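Local coordinates for protein DNA ligase (Archaeoglobus fulgidus, PDB 3GDE) that probably seals nicks in double-stranded DNA, using ATP and magnesium to join a 3'-hydroxyl to a 5'-phosphate in replication, recombination and repair, at residues E221-L230 / R257-T268; D93-K103 / A150-R160. All coordinates share one frame; numbering follows the deposited sequence.

Contact 1: E221-L230 / R257-T268; sequences EIHIPVRMML and RVQVHWDGSRVT
The His223 ring lies between the guanidinium of Arg266 on one face, planes 16° apart, and Ile222 CG2 on the opposite face. At its edge stand the Asp263 carboxylate, turned nearly perpendicular, and Arg266 O, which accepts from His223 NE2 at 3.1 Å. The Arg257 guanidinium, part of the predicted ATP site of the adenylation domain, has Met228 CB over one face. At its edge Arg257 grips Met229 O end-on, through NH1 at 2.7 Å and NH2 at 3.0 Å. An extended chain with CG trans to the backbone N (chi1 -159°) carries the group there, and NH2 also forms a salt bridge with Asp299. A leucine in place of Arg257 would probably leave Met229 O without these donors and take from Asp299 this salt-bridge partner. Between the two sites the Gln259 amide clasps the backbone of Val226: OE1 accepts from Val226 N at 3.0 Å, and NE2 donates to Val226 O at 2.9 Å. His261 NE2 also donates to OE1, which helps to hold the amide in that orientation. The loop 221-230 leads from helix 200-216 into strand 230-233, along strand 256-262, which pairs with strands 268-271 and 296-306.

Contact 2: D93-K103 / A150-R160; sequences DLGLVAEQLIK and ATPLEARYLTR
Two helices of the N-terminal ligase domain, 94-103 and 152-160, pack antiparallel here, with small residues in the interface and a salt bridge at each of two places along it. Their axes approach to 7.2 Å at 151°, close enough for backbone to meet backbone. Arg156 CA lies 3.3 Å from Gly95 O in a CA-H...O contact, and Glu99 CA makes another with Pro152 O. Glycine suits this spot because a CB would collide with Arg156 O and Arg160 CG. Alanines do similar work further along, where Ala98 CB and Ala155 CB meet at 4.1 Å. Ile102 then lays its CG2 branch against Pro152 CD at 3.7 Å and rests CD1 on Ala155 CB; the rigid proline, in the first turn of its helix, needs no backbone N-H there. Thr159 turns CG2 to Leu94 and Gly95, while its hydroxyl, near Ala98 CB, bonds back to Ala155 O and also to Tyr147.

Asp93 caps helix 94-103: its OD2 takes Leu96 N on the anti lone pair at 3.0 Å. The same oxygen receives Arg160 NE at 2.8 Å from above the carboxylate plane, the guanidinium standing at 89° to it, so one atom serves both helices. Arg160 reaches Glu17 through NH1. In the second salt bridge, Arg156 NH1 meets Glu99 OE1 at 2.7 Å. Glu99 places its carboxylate there with an extended chain, CG opposite the backbone N (chi1 -177°), and Leu96 CD2 lies over a face of the Arg156 guanidinium. Thr151 and Glu154 form a capping box that starts the second helix. Helices 66-77 and 81-91 touch the first helix and helix 6-16 the second, an all-helical bundle typical of the DNA-binding domain of ATP-dependent DNA ligases.

Contact 2 lies wholly within the N-terminal helical domain, whereas contact 1 joins the loop between helix 200-216 and strand 230-233 to strand 256-262 of the adenylation domain. The two occupy opposite sides of the chain's centre, with their own centres about 39 Å apart and nearest atoms about 19 Å apart, so neither touches the other. Along the chain they follow in series. Contact 1 borders the predicted ATP site: the Arg257 side chain is about 3 Å from that of Phe340, and the Leu230 side chain is about 3 Å from that of Arg414 and about 4 Å from a bound phosphate ion, probably from the crystallisation liquor. Contact 2 lies away from the annotated sites.

Contact 1: E221-L230 / R257-T268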
loop_
_atom_site.group_PDB
_atom_site.type_symbol
_atom_site.label_atom_id
_atom_site.label_comp_id
_atom_site.label_asym_id
_atom_site.label_seq_id
_atom_site.Cartn_x
_atom_site.Cartn_y
_atom_site.Cartn_z
ATOM N N GLU A 221 0.063 18.361 8.374
ATOM C CA GLU A 221 -0.140 19.499 7.500
ATOM C C GLU A 221 -1.087 19.129 6.364
ATOM O O GLU A 221 -1.064 17.994 5.862
ATOM C CB GLU A 221 1.193 20.099 7.004
ATOM C CG GLU A 221 2.195 19.131 6.417
ATOM C CD GLU A 221 3.611 19.723 6.314
ATOM O OE1 GLU A 221 4.363 19.678 7.320
ATOM O OE2 GLU A 221 3.975 20.221 5.218
ATOM N N ILE A 222 -1.933 20.085 5.982
ATOM C CA ILE A 222 -2.940 19.861 4.952
ATOM C C ILE A 222 -2.299 19.479 3.616
ATOM O O ILE A 222 -1.305 20.086 3.182
ATOM C CB ILE A 222 -3.905 21.065 4.780
ATOM C CG1 ILE A 222 -4.642 21.350 6.086
ATOM C CG2 ILE A 222 -4.938 20.775 3.687
ATOM C CD1 ILE A 222 -5.638 22.508 6.013
ATOM N N HIS A 223 -2.884 18.451 3.000
ATOM C CA HIS A 223 -2.450 17.873 1.729
ATOM C C HIS A 223 -1.329 16.834 1.890
ATOM O O HIS A 223 -0.922 16.196 0.919
ATOM C CB HIS A 223 -2.155 18.950 0.660
ATOM C CG HIS A 223 -3.315 19.872 0.404
ATOM N ND1 HIS A 223 -3.280 21.219 0.697
ATOM C CD2 HIS A 223 -4.556 19.628 -0.083
ATOM C CE1 HIS A 223 -4.443 21.767 0.390
ATOM N NE2 HIS A 223 -5.233 20.823 -0.090
ATOM N N ILE A 224 -0.861 16.644 3.121
ATOM C CA ILE A 224 -0.012 15.494 3.429
ATOM C C ILE A 224 -0.822 14.464 4.217
ATOM O O ILE A 224 -1.263 14.735 5.338
ATOM C CB ILE A 224 1.326 15.893 4.123
ATOM C CG1 ILE A 224 2.215 16.633 3.114
ATOM C CG2 ILE A 224 2.057 14.653 4.666
ATOM C CD1 ILE A 224 3.384 17.354 3.713
ATOM N N PRO A 225 -1.026 13.278 3.617
ATOM C CA PRO A 225 -1.938 12.288 4.176
ATOM C C PRO A 225 -1.435 11.720 5.479
ATOM O O PRO A 225 -0.230 11.534 5.667
ATOM C CB PRO A 225 -1.973 11.193 3.102
ATOM C CG PRO A 225 -0.658 11.325 2.413
ATOM C CD PRO A 225 -0.392 12.795 2.377
ATOM N N VAL A 226 -2.374 11.465 6.375
ATOM C CA VAL A 226 -2.079 10.781 7.612
ATOM C C VAL A 226 -2.693 9.380 7.598
ATOM O O VAL A 226 -3.780 9.156 7.044
ATOM C CB VAL A 226 -2.373 11.660 8.883
ATOM C CG1 VAL A 226 -2.898 13.057 8.514
ATOM C CG2 VAL A 226 -3.242 10.941 9.933
ATOM N N ARG A 227 -1.951 8.428 8.154
ATOM C CA ARG A 227 -2.388 7.045 8.190
ATOM C C ARG A 227 -3.678 6.964 8.987
ATOM O O ARG A 227 -3.752 7.462 10.112
ATOM C CB ARG A 227 -1.319 6.170 8.823
ATOM C CG ARG A 227 -1.231 4.813 8.208
ATOM C CD ARG A 227 -0.606 4.880 6.832
ATOM N NE ARG A 227 0.807 4.515 6.849
ATOM C CZ ARG A 227 1.251 3.263 6.863
ATOM N NH1 ARG A 227 0.397 2.248 6.880
ATOM N NH2 ARG A 227 2.550 3.021 6.878
ATOM N N MET A 228 -4.702 6.367 8.394
ATOM C CA MET A 228 -6.011 6.327 9.038
ATOM C C MET A 228 -6.020 5.457 10.296
ATOM O O MET A 228 -5.316 4.444 10.372
ATOM C CB MET A 228 -7.075 5.846 8.052
ATOM C CG MET A 228 -7.265 6.775 6.874
ATOM S SD MET A 228 -8.034 5.867 5.550
ATOM C CE MET A 228 -8.318 7.179 4.353
ATOM N N MET A 229 -6.801 5.870 11.283
ATOM C CA MET A 229 -7.053 5.024 12.453
ATOM C C MET A 229 -7.912 3.844 12.018
ATOM O O MET A 229 -8.880 4.017 11.280
ATOM C CB MET A 229 -7.747 5.822 13.561
ATOM C CG MET A 229 -7.990 5.044 14.835
ATOM S SD MET A 229 -8.539 6.133 16.140
ATOM C CE MET A 229 -8.567 5.003 17.533
ATOM N N LEU A 230 -7.555 2.646 12.468
ATOM C CA LEU A 230 -8.246 1.432 12.032
ATOM C C LEU A 230 -9.010 0.756 13.163
ATOM O O LEU A 230 -8.619 0.861 14.322
ATOM C CB LEU A 230 -7.237 0.451 11.423
ATOM C CG LEU A 230 -6.382 0.925 10.243
ATOM C CD1 LEU A 230 -5.396 -0.172 9.847
ATOM C CD2 LEU A 230 -7.249 1.320 9.059
ATOM N N ARG A 257 -13.279 4.155 2.134
ATOM C CA ARG A 257 -12.762 5.163 3.031
ATOM C C ARG A 257 -11.848 6.169 2.309
ATOM O O ARG A 257 -11.052 5.809 1.436
ATOM C CB ARG A 257 -12.044 4.512 4.195
ATOM C CG ARG A 257 -11.928 5.436 5.376
ATOM C CD ARG A 257 -11.603 4.689 6.631
ATOM N NE ARG A 257 -11.162 5.600 7.671
ATOM C CZ ARG A 257 -10.632 5.210 8.824
ATOM N NH1 ARG A 257 -10.475 3.910 9.083
ATOM N NH2 ARG A 257 -10.247 6.118 9.711
ATOM N N VAL A 258 -12.007 7.435 2.656
ATOM C CA VAL A 258 -11.184 8.499 2.109
ATOM C C VAL A 258 -10.808 9.507 3.187
ATOM O O VAL A 258 -11.406 9.554 4.282
ATOM C CB VAL A 258 -11.864 9.269 0.928
ATOM C CG1 VAL A 258 -12.126 8.353 -0.241
ATOM C CG2 VAL A 258 -13.130 10.004 1.389
ATOM N N GLN A 259 -9.806 10.308 2.856
ATOM C CA GLN A 259 -9.381 11.397 3.709
ATOM C C GLN A 259 -9.317 12.672 2.858
ATOM O O GLN A 259 -8.665 12.712 1.817
ATOM C CB GLN A 259 -8.036 11.048 4.334
ATOM C CG GLN A 259 -7.575 11.999 5.392
ATOM C CD GLN A 259 -6.241 11.597 5.945
ATOM O OE1 GLN A 259 -5.204 12.059 5.476
ATOM N NE2 GLN A 259 -6.252 10.701 6.923
ATOM N N VAL A 260 -10.020 13.699 3.307
ATOM C CA VAL A 260 -10.220 14.918 2.524
ATOM C C VAL A 260 -9.486 16.090 3.168
ATOM O O VAL A 260 -9.668 16.368 4.358
ATOM C CB VAL A 260 -11.737 15.224 2.363
ATOM C CG1 VAL A 260 -11.970 16.631 1.802
ATOM C CG2 VAL A 260 -12.395 14.166 1.475
ATOM N N HIS A 261 -8.648 16.753 2.370
ATOM C CA HIS A 261 -7.829 17.873 2.829
ATOM C C HIS A 261 -8.235 19.173 2.116
ATOM O O HIS A 261 -8.290 19.216 0.882
ATOM C CB HIS A 261 -6.351 17.590 2.548
ATOM C CG HIS A 261 -5.798 16.416 3.290
ATOM N ND1 HIS A 261 -4.872 16.549 4.301
ATOM C CD2 HIS A 261 -6.021 15.088 3.155
ATOM C CE1 HIS A 261 -4.553 15.353 4.764
ATOM N NE2 HIS A 261 -5.237 14.450 4.085
ATOM N N TRP A 262 -8.484 20.226 2.892
ATOM C CA TRP A 262 -9.038 21.488 2.362
ATOM C C TRP A 262 -9.218 22.549 3.462
ATOM O O TRP A 262 -9.792 22.231 4.498
ATOM C CB TRP A 262 -10.413 21.162 1.740
ATOM C CG TRP A 262 -11.410 22.300 1.665
ATOM C CD1 TRP A 262 -12.376 22.611 2.580
ATOM C CD2 TRP A 262 -11.542 23.252 0.605
ATOM N NE1 TRP A 262 -13.105 23.699 2.155
ATOM C CE2 TRP A 262 -12.612 24.116 0.948
ATOM C CE3 TRP A 262 -10.866 23.462 -0.602
ATOM C CZ2 TRP A 262 -13.016 25.177 0.125
ATOM C CZ3 TRP A 262 -11.274 24.514 -1.422
ATOM C CH2 TRP A 262 -12.336 25.357 -1.053
ATOM N N ASP A 263 -8.759 23.793 3.340
ATOM C CA ASP A 263 -7.610 24.339 2.614
ATOM C C ASP A 263 -7.548 25.871 2.806
ATOM O O ASP A 263 -6.777 26.312 3.655
ATOM C CB ASP A 263 -7.504 23.960 1.151
ATOM C CG ASP A 263 -6.278 24.573 0.504
ATOM O OD1 ASP A 263 -5.296 24.861 1.222
ATOM O OD2 ASP A 263 -6.302 24.776 -0.714
ATOM N N GLY A 264 -8.335 26.698 2.100
ATOM C CA GLY A 264 -9.393 26.316 1.159
ATOM C C GLY A 264 -9.232 26.966 -0.212
ATOM O O GLY A 264 -10.017 27.828 -0.606
ATOM N N SER A 265 -8.205 26.532 -0.936
ATOM C CA SER A 265 -7.922 26.986 -2.287
ATOM C C SER A 265 -7.901 25.765 -3.210
ATOM O O SER A 265 -8.162 25.870 -4.408
ATOM C CB SER A 265 -6.564 27.692 -2.328
ATOM O OG SER A 265 -6.287 28.362 -1.101
ATOM N N ARG A 266 -7.575 24.608 -2.635
ATOM C CA ARG A 266 -7.598 23.332 -3.343
ATOM C C ARG A 266 -7.962 22.159 -2.421
ATOM O O ARG A 266 -7.801 22.231 -1.201
ATOM C CB ARG A 266 -6.259 23.066 -4.046
ATOM C CG ARG A 266 -5.102 22.776 -3.112
ATOM C CD ARG A 266 -4.017 21.991 -3.816
ATOM N NE ARG A 266 -2.783 21.995 -3.036
ATOM C CZ ARG A 266 -1.928 20.976 -2.962
ATOM N NH1 ARG A 266 -2.165 19.843 -3.615
ATOM N NH2 ARG A 266 -0.835 21.089 -2.218
ATOM N N VAL A 267 -8.451 21.085 -3.033
ATOM C CA VAL A 267 -8.833 19.866 -2.342
ATOM C C VAL A 267 -7.885 18.757 -2.789
ATOM O O VAL A 267 -7.554 18.663 -3.973
ATOM C CB VAL A 267 -10.293 19.455 -2.705
ATOM C CG1 VAL A 267 -10.676 18.101 -2.097
ATOM C CG2 VAL A 267 -11.290 20.531 -2.276
ATOM N N THR A 268 -7.416 17.955 -1.836
ATOM C CA THR A 268 -6.866 16.631 -2.141
ATOM C C THR A 268 -7.672 15.551 -1.426
ATOM O O THR A 268 -8.113 15.735 -0.282
ATOM C CB THR A 268 -5.374 16.468 -1.763
ATOM O OG1 THR A 268 -5.161 16.949 -0.436
ATOM C CG2 THR A 268 -4.458 17.203 -2.749
#

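Contact 2: D93-K103 / A150-R160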
loop_
_atom_site.group_PDB
_atom_site.type_symbol
_atom_site.label_atom_id
_atom_site.label_comp_id
_atom_site.label_asym_id
_atom_site.label_seq_id
_atom_site.Cartn_x
_atom_site.Cartn_y
_atom_site.Cartn_z
ATOM N N ASP A 93 15.126 -14.187 -10.884
ATOM C CA ASP A 93 15.126 -12.769 -10.539
ATOM C C ASP A 93 15.723 -11.971 -11.683
ATOM O O ASP A 93 16.780 -12.327 -12.188
ATOM C CB ASP A 93 15.946 -12.541 -9.261
ATOM C CG ASP A 93 15.921 -11.107 -8.808
ATOM O OD1 ASP A 93 14.907 -10.686 -8.216
ATOM O OD2 ASP A 93 16.912 -10.389 -9.047
ATOM N N LEU A 94 15.048 -10.894 -12.089
ATOM C CA LEU A 94 15.558 -10.049 -13.162
ATOM C C LEU A 94 16.805 -9.269 -12.736
ATOM O O LEU A 94 17.648 -8.946 -13.582
ATOM C CB LEU A 94 14.482 -9.105 -13.711
ATOM C CG LEU A 94 14.743 -8.474 -15.089
ATOM C CD1 LEU A 94 14.828 -9.510 -16.231
ATOM C CD2 LEU A 94 13.688 -7.442 -15.403
ATOM N N GLY A 95 16.915 -8.976 -11.434
ATOM C CA GLY A 95 18.092 -8.313 -10.875
ATOM C C GLY A 95 19.350 -9.127 -11.131
ATOM O O GLY A 95 20.350 -8.592 -11.612
ATOM N N LEU A 96 19.285 -10.426 -10.832
ATOM C CA LEU A 96 20.410 -11.332 -11.046
ATOM C C LEU A 96 20.739 -11.515 -12.526
ATOM O O LEU A 96 21.892 -11.744 -12.890
ATOM C CB LEU A 96 20.154 -12.687 -10.376
ATOM C CG LEU A 96 20.038 -12.705 -8.846
ATOM C CD1 LEU A 96 19.644 -14.089 -8.351
ATOM C CD2 LEU A 96 21.332 -12.241 -8.171
ATOM N N VAL A 97 19.723 -11.401 -13.375
ATOM C CA VAL A 97 19.923 -11.437 -14.813
ATOM C C VAL A 97 20.629 -10.170 -15.298
ATOM O O VAL A 97 21.578 -10.252 -16.082
ATOM C CB VAL A 97 18.595 -11.633 -15.579
ATOM C CG1 VAL A 97 18.815 -11.505 -17.091
ATOM C CG2 VAL A 97 17.991 -12.987 -15.238
ATOM N N ALA A 98 20.153 -9.008 -14.851
ATOM C CA ALA A 98 20.785 -7.739 -15.194
ATOM C C ALA A 98 22.269 -7.746 -14.789
ATOM O O ALA A 98 23.130 -7.399 -15.599
ATOM C CB ALA A 98 20.040 -6.573 -14.559
ATOM N N GLU A 99 22.549 -8.180 -13.559
ATOM C CA GLU A 99 23.910 -8.340 -13.061
ATOM C C GLU A 99 24.786 -9.193 -13.993
ATOM O O GLU A 99 25.931 -8.846 -14.276
ATOM C CB GLU A 99 23.895 -8.944 -11.660
ATOM C CG GLU A 99 25.277 -9.073 -11.017
ATOM C CD GLU A 99 25.289 -9.977 -9.790
ATOM O OE1 GLU A 99 24.240 -10.567 -9.442
ATOM O OE2 GLU A 99 26.360 -10.107 -9.170
ATOM N N GLN A 100 24.221 -10.295 -14.472
ATOM C CA GLN A 100 24.916 -11.217 -15.351
ATOM C C GLN A 100 25.174 -10.618 -16.727
ATOM O O GLN A 100 26.272 -10.755 -17.264
ATOM C CB GLN A 100 24.135 -12.537 -15.463
ATOM C CG GLN A 100 25.026 -13.763 -15.536
ATOM C CD GLN A 100 26.166 -13.724 -14.518
ATOM O OE1 GLN A 100 25.948 -13.557 -13.310
ATOM N NE2 GLN A 100 27.390 -13.871 -15.009
ATOM N N LEU A 101 24.178 -9.946 -17.290
ATOM C CA LEU A 101 24.353 -9.293 -18.593
ATOM C C LEU A 101 25.411 -8.180 -18.577
ATOM O O LEU A 101 26.196 -8.062 -19.505
ATOM C CB LEU A 101 23.022 -8.752 -19.129
ATOM C CG LEU A 101 21.926 -9.779 -19.443
ATOM C CD1 LEU A 101 20.678 -9.074 -19.933
ATOM C CD2 LEU A 101 22.413 -10.832 -20.473
ATOM N N ILE A 102 25.426 -7.365 -17.526
ATOM C CA ILE A 102 26.406 -6.290 -17.416
ATOM C C ILE A 102 27.815 -6.832 -17.116
ATOM O O ILE A 102 28.804 -6.312 -17.629
ATOM C CB ILE A 102 25.955 -5.183 -16.416
ATOM C CG1 ILE A 102 25.065 -4.148 -17.118
ATOM C CG2 ILE A 102 27.157 -4.436 -15.840
ATOM C CD1 ILE A 102 23.675 -4.591 -17.467
ATOM N N LYS A 103 27.890 -7.896 -16.320
ATOM C CA LYS A 103 29.153 -8.574 -16.047
ATOM C C LYS A 103 29.804 -9.043 -17.346
ATOM O O LYS A 103 30.994 -8.829 -17.560
ATOM C CB LYS A 103 28.946 -9.751 -15.093
ATOM C CG LYS A 103 30.239 -10.392 -14.614
ATOM C CD LYS A 103 29.961 -11.629 -13.785
ATOM C CE LYS A 103 31.194 -12.530 -13.684
ATOM N NZ LYS A 103 30.886 -13.845 -13.042
ATOM N N ALA A 150 26.276 1.446 -15.233
ATOM C CA ALA A 150 26.183 0.758 -13.955
ATOM C C ALA A 150 27.124 -0.445 -13.823
ATOM O O ALA A 150 27.429 -1.116 -14.804
ATOM C CB ALA A 150 24.750 0.318 -13.714
ATOM N N THR A 151 27.585 -0.709 -12.602
ATOM C CA THR A 151 28.277 -1.965 -12.304
ATOM C C THR A 151 27.251 -3.120 -12.304
ATOM O O THR A 151 26.050 -2.877 -12.226
ATOM C CB THR A 151 29.024 -1.917 -10.945
ATOM O OG1 THR A 151 28.086 -1.831 -9.872
ATOM C CG2 THR A 151 30.004 -0.731 -10.882
ATOM N N PRO A 152 27.721 -4.375 -12.428
ATOM C CA PRO A 152 26.814 -5.521 -12.336
ATOM C C PRO A 152 25.927 -5.480 -11.084
ATOM O O PRO A 152 24.716 -5.658 -11.192
ATOM C CB PRO A 152 27.777 -6.721 -12.305
ATOM C CG PRO A 152 28.956 -6.256 -13.108
ATOM C CD PRO A 152 29.116 -4.802 -12.691
ATOM N N LEU A 153 26.516 -5.209 -9.922
ATOM C CA LEU A 153 25.748 -5.112 -8.672
ATOM C C LEU A 153 24.799 -3.914 -8.615
ATOM O O LEU A 153 23.731 -3.986 -7.994
ATOM C CB LEU A 153 26.694 -5.094 -7.473
ATOM C CG LEU A 153 26.283 -5.851 -6.218
ATOM C CD1 LEU A 153 25.615 -7.212 -6.543
ATOM C CD2 LEU A 153 27.505 -6.037 -5.359
ATOM N N GLU A 154 25.178 -2.810 -9.255
ATOM C CA GLU A 154 24.259 -1.677 -9.392
ATOM C C GLU A 154 23.061 -2.056 -10.251
ATOM O O GLU A 154 21.934 -1.695 -9.936
ATOM C CB GLU A 154 24.951 -0.457 -10.005
ATOM C CG GLU A 154 25.684 0.396 -9.014
ATOM C CD GLU A 154 26.534 1.495 -9.668
ATOM O OE1 GLU A 154 26.897 1.366 -10.855
ATOM O OE2 GLU A 154 26.848 2.492 -8.985
ATOM N N ALA A 155 23.322 -2.770 -11.345
ATOM C CA ALA A 155 22.275 -3.156 -12.280
ATOM C C ALA A 155 21.265 -4.085 -11.607
ATOM O O ALA A 155 20.067 -4.038 -11.890
ATOM C CB ALA A 155 22.881 -3.812 -13.522
ATOM N N ARG A 156 21.768 -4.927 -10.716
ATOM C CA ARG A 156 20.940 -5.817 -9.913
ATOM C C ARG A 156 19.914 -5.075 -9.065
ATOM O O ARG A 156 18.722 -5.342 -9.182
ATOM C CB ARG A 156 21.833 -6.678 -9.037
ATOM C CG ARG A 156 21.114 -7.582 -8.059
ATOM C CD ARG A 156 22.009 -8.760 -7.823
ATOM N NE ARG A 156 22.148 -9.076 -6.421
ATOM C CZ ARG A 156 23.123 -9.825 -5.930
ATOM N NH1 ARG A 156 24.045 -10.332 -6.730
ATOM N NH2 ARG A 156 23.175 -10.064 -4.630
ATOM N N TYR A 157 20.372 -4.148 -8.218
ATOM C CA TYR A 157 19.464 -3.405 -7.322
ATOM C C TYR A 157 18.693 -2.268 -7.987
ATOM O O TYR A 157 17.657 -1.868 -7.494
ATOM C CB TYR A 157 20.172 -2.963 -6.041
ATOM C CG TYR A 157 20.584 -4.161 -5.226
ATOM C CD1 TYR A 157 19.632 -4.918 -4.546
ATOM C CD2 TYR A 157 21.922 -4.574 -5.177
ATOM C CE1 TYR A 157 19.995 -6.038 -3.822
ATOM C CE2 TYR A 157 22.298 -5.699 -4.459
ATOM C CZ TYR A 157 21.328 -6.424 -3.782
ATOM O OH TYR A 157 21.674 -7.541 -3.065
ATOM N N LEU A 158 19.192 -1.756 -9.106
ATOM C CA LEU A 158 18.422 -0.809 -9.917
ATOM C C LEU A 158 17.180 -1.510 -10.445
ATOM O O LEU A 158 16.071 -0.965 -10.411
ATOM C CB LEU A 158 19.255 -0.298 -11.101
ATOM C CG LEU A 158 19.707 1.167 -11.216
ATOM C CD1 LEU A 158 19.505 1.991 -9.954
ATOM C CD2 LEU A 158 21.160 1.285 -11.720
ATOM N N THR A 159 17.386 -2.725 -10.929
ATOM C CA THR A 159 16.325 -3.537 -11.499
ATOM C C THR A 159 15.319 -3.917 -10.409
ATOM O O THR A 159 14.111 -3.760 -10.594
ATOM C CB THR A 159 16.925 -4.794 -12.181
ATOM O OG1 THR A 159 17.802 -4.381 -13.242
ATOM C CG2 THR A 159 15.834 -5.713 -12.750
ATOM N N ARG A 160 15.825 -4.381 -9.268
ATOM C CA ARG A 160 14.975 -4.796 -8.153
ATOM C C ARG A 160 14.195 -3.622 -7.567
ATOM O O ARG A 160 13.055 -3.785 -7.129
ATOM C CB ARG A 160 15.799 -5.494 -7.074
ATOM C CG ARG A 160 16.265 -6.880 -7.493
ATOM C CD ARG A 160 16.743 -7.684 -6.314
ATOM N NE ARG A 160 17.435 -8.907 -6.711
ATOM C CZ ARG A 160 18.128 -9.660 -5.860
ATOM N NH1 ARG A 160 18.217 -9.306 -4.587
ATOM N NH2 ARG A 160 18.747 -10.755 -6.276
#